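Local coordinates for galactose mutarotase related enzyme (Lactobacillus casei, PDB 3Q1N), which is assigned to the aldose 1-epimerase family and probably binds carbohydrates and interconverts sugar anomers, as galactose mutarotases do, at residues 160-165 and 192-197; 215-220 and 230-235. All coordinates share one frame; numbering follows the deposited sequence. Where two conformers were deposited one is given.

Contact 1 (160-165 and 192-197)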
loop_
_atom_site.group_PDB
_atom_site.type_symbol
_atom_site.label_atom_id
_atom_site.label_comp_id
_atom_site.label_asym_id
_atom_site.label_seq_id
_atom_site.Cartn_x
_atom_site.Cartn_y
_atom_site.Cartn_z
ATOM N N ASP A 160 10.309 14.834 4.731
ATOM C CA ASP A 160 10.796 13.745 5.563
ATOM C C ASP A 160 9.610 12.883 5.934
ATOM O O ASP A 160 8.460 13.320 5.866
ATOM C CB ASP A 160 11.407 14.239 6.908
ATOM C CG ASP A 160 12.687 15.084 6.776
ATOM O OD1 ASP A 160 13.352 15.196 5.730
ATOM O OD2 ASP A 160 12.996 15.729 7.798
ATOM N N LEU A 161 9.894 11.623 6.271
ATOM C CA LEU A 161 8.969 10.776 6.969
ATOM C C LEU A 161 9.399 10.763 8.415
ATOM O O LEU A 161 10.559 10.504 8.717
ATOM C CB LEU A 161 9.012 9.357 6.410
ATOM C CG LEU A 161 7.843 8.496 6.843
ATOM C CD1 LEU A 161 6.609 8.929 6.113
ATOM C CD2 LEU A 161 8.139 6.997 6.573
ATOM N N THR A 162 8.470 11.072 9.309
ATOM C CA THR A 162 8.724 11.010 10.736
ATOM C C THR A 162 7.852 9.912 11.297
ATOM O O THR A 162 6.659 9.832 10.952
ATOM C CB THR A 162 8.445 12.363 11.426
ATOM O OG1 THR A 162 9.208 13.381 10.781
ATOM C CG2 THR A 162 8.831 12.331 12.889
ATOM N N VAL A 163 8.441 9.053 12.134
ATOM C CA VAL A 163 7.719 7.866 12.658
ATOM C C VAL A 163 7.721 7.790 14.168
ATOM O O VAL A 163 8.640 8.274 14.822
ATOM C CB VAL A 163 8.254 6.550 12.081
ATOM C CG1 VAL A 163 8.179 6.561 10.549
ATOM C CG2 VAL A 163 9.692 6.241 12.561
ATOM N N GLU A 164 6.672 7.189 14.714
ATOM C CA GLU A 164 6.637 6.892 16.139
ATOM C C GLU A 164 5.696 5.744 16.449
ATOM O O GLU A 164 4.731 5.531 15.708
ATOM C CB GLU A 164 6.230 8.138 16.935
ATOM C CG GLU A 164 4.812 8.605 16.771
ATOM C CD GLU A 164 3.755 7.822 17.592
ATOM O OE1 GLU A 164 4.092 7.195 18.617
ATOM O OE2 GLU A 164 2.569 7.867 17.206
ATOM N N PRO A 165 5.979 4.982 17.533
ATOM C CA PRO A 165 7.225 5.026 18.282
ATOM C C PRO A 165 8.293 4.286 17.527
ATOM O O PRO A 165 8.002 3.614 16.549
ATOM C CB PRO A 165 6.889 4.271 19.588
ATOM C CG PRO A 165 5.868 3.259 19.144
ATOM C CD PRO A 165 5.004 4.048 18.142
ATOM N N GLU A 192 17.943 9.647 10.581
ATOM C CA GLU A 192 18.350 10.341 11.802
ATOM C C GLU A 192 17.291 10.152 12.859
ATOM O O GLU A 192 16.294 10.899 12.897
ATOM C CB GLU A 192 18.474 11.828 11.571
ATOM C CG GLU A 192 19.426 12.237 10.492
ATOM C CD GLU A 192 19.283 13.712 10.195
ATOM O OE1 GLU A 192 19.354 14.514 11.171
ATOM O OE2 GLU A 192 19.072 14.080 9.008
ATOM N N GLY A 193 17.534 9.199 13.742
ATOM C CA GLY A 193 16.567 8.862 14.761
ATOM C C GLY A 193 15.258 8.484 14.086
ATOM O O GLY A 193 15.233 7.625 13.195
ATOM N N ASN A 194 14.177 9.147 14.471
ATOM C CA ASN A 194 12.880 8.801 13.912
ATOM C C ASN A 194 12.498 9.585 12.654
ATOM O O ASN A 194 11.366 9.530 12.235
ATOM C CB ASN A 194 11.779 8.943 14.945
ATOM C CG ASN A 194 11.474 10.357 15.280
ATOM O OD1 ASN A 194 12.326 11.222 15.205
ATOM N ND2 ASN A 194 10.218 10.623 15.652
ATOM N N ARG A 195 13.469 10.227 12.034
ATOM C CA ARG A 195 13.232 11.080 10.879
ATOM C C ARG A 195 14.045 10.546 9.694
ATOM O O ARG A 195 15.277 10.290 9.825
ATOM C CB ARG A 195 13.645 12.505 11.245
ATOM C CG ARG A 195 13.235 13.574 10.270
ATOM C CD ARG A 195 13.661 14.944 10.813
ATOM N NE ARG A 195 12.860 15.315 11.967
ATOM C CZ ARG A 195 11.725 15.997 11.891
ATOM N NH1 ARG A 195 11.261 16.403 10.708
ATOM N NH2 ARG A 195 11.061 16.281 12.997
ATOM N N LEU A 196 13.375 10.344 8.562
ATOM C CA LEU A 196 14.032 9.876 7.330
ATOM C C LEU A 196 13.843 10.915 6.227
ATOM O O LEU A 196 12.730 11.110 5.752
ATOM C CB LEU A 196 13.468 8.547 6.877
ATOM C CG LEU A 196 14.069 7.930 5.617
ATOM C CD1 LEU A 196 15.587 7.670 5.778
ATOM C CD2 LEU A 196 13.294 6.657 5.227
ATOM N N PRO A 197 14.918 11.610 5.827
ATOM C CA PRO A 197 14.785 12.531 4.703
ATOM C C PRO A 197 14.466 11.750 3.438
ATOM O O PRO A 197 15.065 10.688 3.196
ATOM C CB PRO A 197 16.166 13.191 4.623
ATOM C CG PRO A 197 16.770 13.012 6.029
ATOM C CD PRO A 197 16.262 11.656 6.425
#
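At the edge of the large antiparallel sheet of this mutarotase-like beta-sandwich, L161 and L196 form a hydrogen-bonded pair: L161 N gives to L196 O at 2.9 Å and L196 N to L161 O at 2.8 Å. Their side chains share the inner face, where L161 packs on L239 and I241 of the opposing sheet and L196 on I188. Further along, V163 N bonds N194 O at 3.0 Å, where the second segment comes out of the type II' turn E192 to R195. N194 continues the pairing with its side chain. CG stands between the backbone N and the carbonyl carbon (chi1 71°), and from there ND2 bonds V163 O at 2.9 Å, tilted 26° from the carbonyl plane. The side-chain amide thus replaces a backbone N-H at the end of the strand pair. D160, T162, R195 and P197 occupy the other face. R195, which has a second conformer, reaches D160 OD2 through NH1 in a weak salt bridge of 3.5 Å, OD2 lying at the guanidinium edge and the carboxylate plane turned 70° from it. T162 OG1 sits over one face, toward the rim. D160 OD1 rests 3.2 Å from P197 CA.

Contact 2 (215-220 and 230-235); sequences IAKATL and TLDISD. With EDO (1,2-ethanediol), chain S; NO3 (nitrate ion), chain F; EDO (1,2-ethanediol), chain R.
T219 OG1 is gripped from two directions: T230 OG1 gives it a hydrogen bond of 2.6 Å, and it donates one of 2.7 Å to O1 of a nitrate ion, which, like the ethanediol nearby, probably comes from the crystallisation liquor. The two threonines face each other as a non-hydrogen-bonded pair in the antiparallel hairpin of strands 217-221 and 229-232, inside the large sheet of the sandwich. Both hydroxyls stand anti to their carbonyl carbons (chi1 -64° in T219, -62° in T230), and the side chains approach at a slant. T230 CG2 packs against K217 CB at 3.9 Å. An alanine in place of T230 would probably leave T219 OG1 without its donor, freer to turn, and open a gap beside K217.

On the same face, K217 and D232 run side by side, with D232 OD1 against the aliphatic chain, 3.5 Å from K217 CD in the conformer given. K217 NZ finds its salt bridge with E292 of strand 284-293, on the far side of 229-232, and stays too far from D232 for another. The opposite face carries A218 and L231, paired through both backbone bonds, and L231 reaches on to V254 and P256 of the second sheet.

Against the other neighbour, strand 160-164, A216 and K217 both face E164 in a classic beta bulge. On this side A216 O takes I233 N at 2.9 Å, from a donor tilted 34° out of the carbonyl plane. An ethanediol O1 adds a weak bond to the same oxygen. The I233 and I215 side chains lie side by side, pointing the same way. The I233 methyl CD1 meets I215 CG2 at 3.8 Å and comes to 3.4 Å from I215 O.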
loop_
_atom_site.group_PDB
_atom_site.type_symbol
_atom_site.label_atom_id
_atom_site.label_comp_id
_atom_site.label_asym_id
_atom_site.label_seq_id
_atom_site.Cartn_x
_atom_site.Cartn_y
_atom_site.Cartn_z
ATOM N N ILE A 215 6.014 0.792 14.597
ATOM C CA ILE A 215 5.529 2.128 14.210
ATOM C C ILE A 215 4.012 2.215 14.197
ATOM O O ILE A 215 3.320 1.349 13.655
ATOM C CB ILE A 215 6.091 2.562 12.818
ATOM C CG1 ILE A 215 7.617 2.680 12.909
ATOM C CG2 ILE A 215 5.434 3.921 12.355
ATOM C CD1 ILE A 215 8.329 2.790 11.514
ATOM N N ALA A 216 3.503 3.260 14.829
ATOM C CA ALA A 216 2.074 3.492 14.906
ATOM C C ALA A 216 1.642 4.618 13.987
ATOM O O ALA A 216 0.557 4.555 13.425
ATOM C CB ALA A 216 1.699 3.837 16.346
ATOM N N LYS A 217 2.491 5.637 13.858
ATOM C CA LYS A 217 2.191 6.787 13.016
ATOM C C LYS A 217 3.388 7.166 12.188
ATOM O O LYS A 217 4.522 7.098 12.659
ATOM C CB LYS A 217 1.730 7.976 13.846
ATOM C CG LYS A 217 0.450 7.678 14.627
ATOM C CD LYS A 217 -0.280 8.988 14.908
ATOM C CE LYS A 217 -1.469 8.784 15.799
ATOM N NZ LYS A 217 -2.221 10.047 15.952
ATOM N N ALA A 218 3.124 7.513 10.936
ATOM C CA ALA A 218 4.173 7.932 10.004
ATOM C C ALA A 218 3.650 9.172 9.253
ATOM O O ALA A 218 2.590 9.127 8.603
ATOM C CB ALA A 218 4.507 6.811 9.036
ATOM N N THR A 219 4.369 10.283 9.416
ATOM C CA THR A 219 4.001 11.579 8.847
ATOM C C THR A 219 4.896 11.950 7.678
ATOM O O THR A 219 6.112 11.943 7.824
ATOM C CB THR A 219 4.039 12.693 9.920
ATOM O OG1 THR A 219 3.044 12.409 10.910
ATOM C CG2 THR A 219 3.792 14.051 9.334
ATOM N N LEU A 220 4.264 12.296 6.552
ATOM C CA LEU A 220 4.926 12.798 5.327
ATOM C C LEU A 220 4.684 14.312 5.328
ATOM O O LEU A 220 3.535 14.772 5.250
ATOM C CB LEU A 220 4.346 12.137 4.078
ATOM C CG LEU A 220 4.815 12.713 2.745
ATOM C CD1 LEU A 220 6.308 12.473 2.488
ATOM C CD2 LEU A 220 3.942 12.128 1.612
ATOM N N THR A 230 -0.578 12.037 7.768
ATOM C CA THR A 230 -0.065 11.071 8.725
ATOM C C THR A 230 -0.844 9.764 8.541
ATOM O O THR A 230 -2.089 9.767 8.511
ATOM C CB THR A 230 -0.214 11.568 10.160
ATOM O OG1 THR A 230 0.564 12.757 10.307
ATOM C CG2 THR A 230 0.275 10.492 11.192
ATOM N N LEU A 231 -0.116 8.670 8.401
ATOM C CA LEU A 231 -0.679 7.323 8.311
ATOM C C LEU A 231 -0.679 6.662 9.676
ATOM O O LEU A 231 0.336 6.630 10.364
ATOM C CB LEU A 231 0.086 6.459 7.314
ATOM C CG LEU A 231 0.111 6.902 5.857
ATOM C CD1 LEU A 231 0.801 5.874 4.953
ATOM C CD2 LEU A 231 -1.272 7.233 5.274
ATOM N N ASP A 232 -1.856 6.236 10.127
ATOM C CA ASP A 232 -2.004 5.478 11.362
ATOM C C ASP A 232 -2.012 4.008 10.939
ATOM O O ASP A 232 -2.945 3.552 10.316
ATOM C CB ASP A 232 -3.313 5.849 12.078
ATOM C CG ASP A 232 -3.374 7.346 12.465
ATOM O OD1 ASP A 232 -2.377 8.078 12.306
ATOM O OD2 ASP A 232 -4.440 7.794 12.889
ATOM N N ILE A 233 -0.945 3.290 11.247
ATOM C CA ILE A 233 -0.688 1.964 10.607
ATOM C C ILE A 233 -0.156 0.908 11.588
ATOM O O ILE A 233 0.589 0.010 11.207
ATOM C CB ILE A 233 0.239 2.153 9.356
ATOM C CG1 ILE A 233 1.361 3.130 9.649
ATOM C CG2 ILE A 233 -0.580 2.679 8.186
ATOM C CD1 ILE A 233 2.336 2.681 10.644
ATOM N N SER A 234 -0.588 0.939 12.843
ATOM C CA SER A 234 -0.124 -0.060 13.829
ATOM C C SER A 234 -0.398 -1.478 13.342
ATOM O O SER A 234 0.375 -2.396 13.624
ATOM C CB SER A 234 -0.791 0.127 15.196
ATOM O OG SER A 234 -0.399 1.335 15.833
ATOM N N ASP A 235 -1.522 -1.672 12.649
ATOM C CA ASP A 235 -1.910 -3.002 12.172
ATOM C C ASP A 235 -1.035 -3.563 11.050
ATOM O O ASP A 235 -1.090 -4.772 10.764
ATOM C CB ASP A 235 -3.365 -2.998 11.650
ATOM C CG ASP A 235 -4.416 -2.882 12.744
ATOM O OD1 ASP A 235 -4.086 -2.867 13.950
ATOM O OD2 ASP A 235 -5.617 -2.757 12.404
HETATM C C1 EDO S . -1.984 3.442 14.677
HETATM O O1 EDO S . -1.868 4.864 14.974
HETATM C C2 EDO S . -3.174 3.115 13.765
HETATM O O2 EDO S . -3.838 1.863 13.884
HETATM N N NO3 F . 4.772 11.246 13.607
HETATM O O1 NO3 F . 3.546 10.877 13.083
HETATM O O2 NO3 F . 5.586 10.300 14.226
HETATM O O3 NO3 F . 5.201 12.575 13.533
HETATM C C1 EDO R . -9.603 -4.532 13.401
HETATM O O1 EDO R . -10.009 -3.690 12.310
HETATM C C2 EDO R . -8.094 -4.404 13.606
HETATM O O2 EDO R . -7.739 -3.026 13.813
#

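Overall arrangement
From the N terminus, more than half the chain, including four strands of this sheet, precedes strand 160-164. The chain then wanders through short strands and returns at 195-197, so contact 1 closes a loop of 26 residues. Only after that, past the short helix 200-203, does contact 2 begin; it closes the tighter hairpin between strands 217-221 and 229-232. The two contacts follow in series, neither nesting nor crossing. Space joins them: strand 217-221 lies beside 160-164, with probable bonds from A216 N to E164 O and from T219 N to T162 O. Together they make one end of the nine-stranded sheet, running from edge strand 195-197 inward to 229-232, which meets the near-C-terminal strand 284-293.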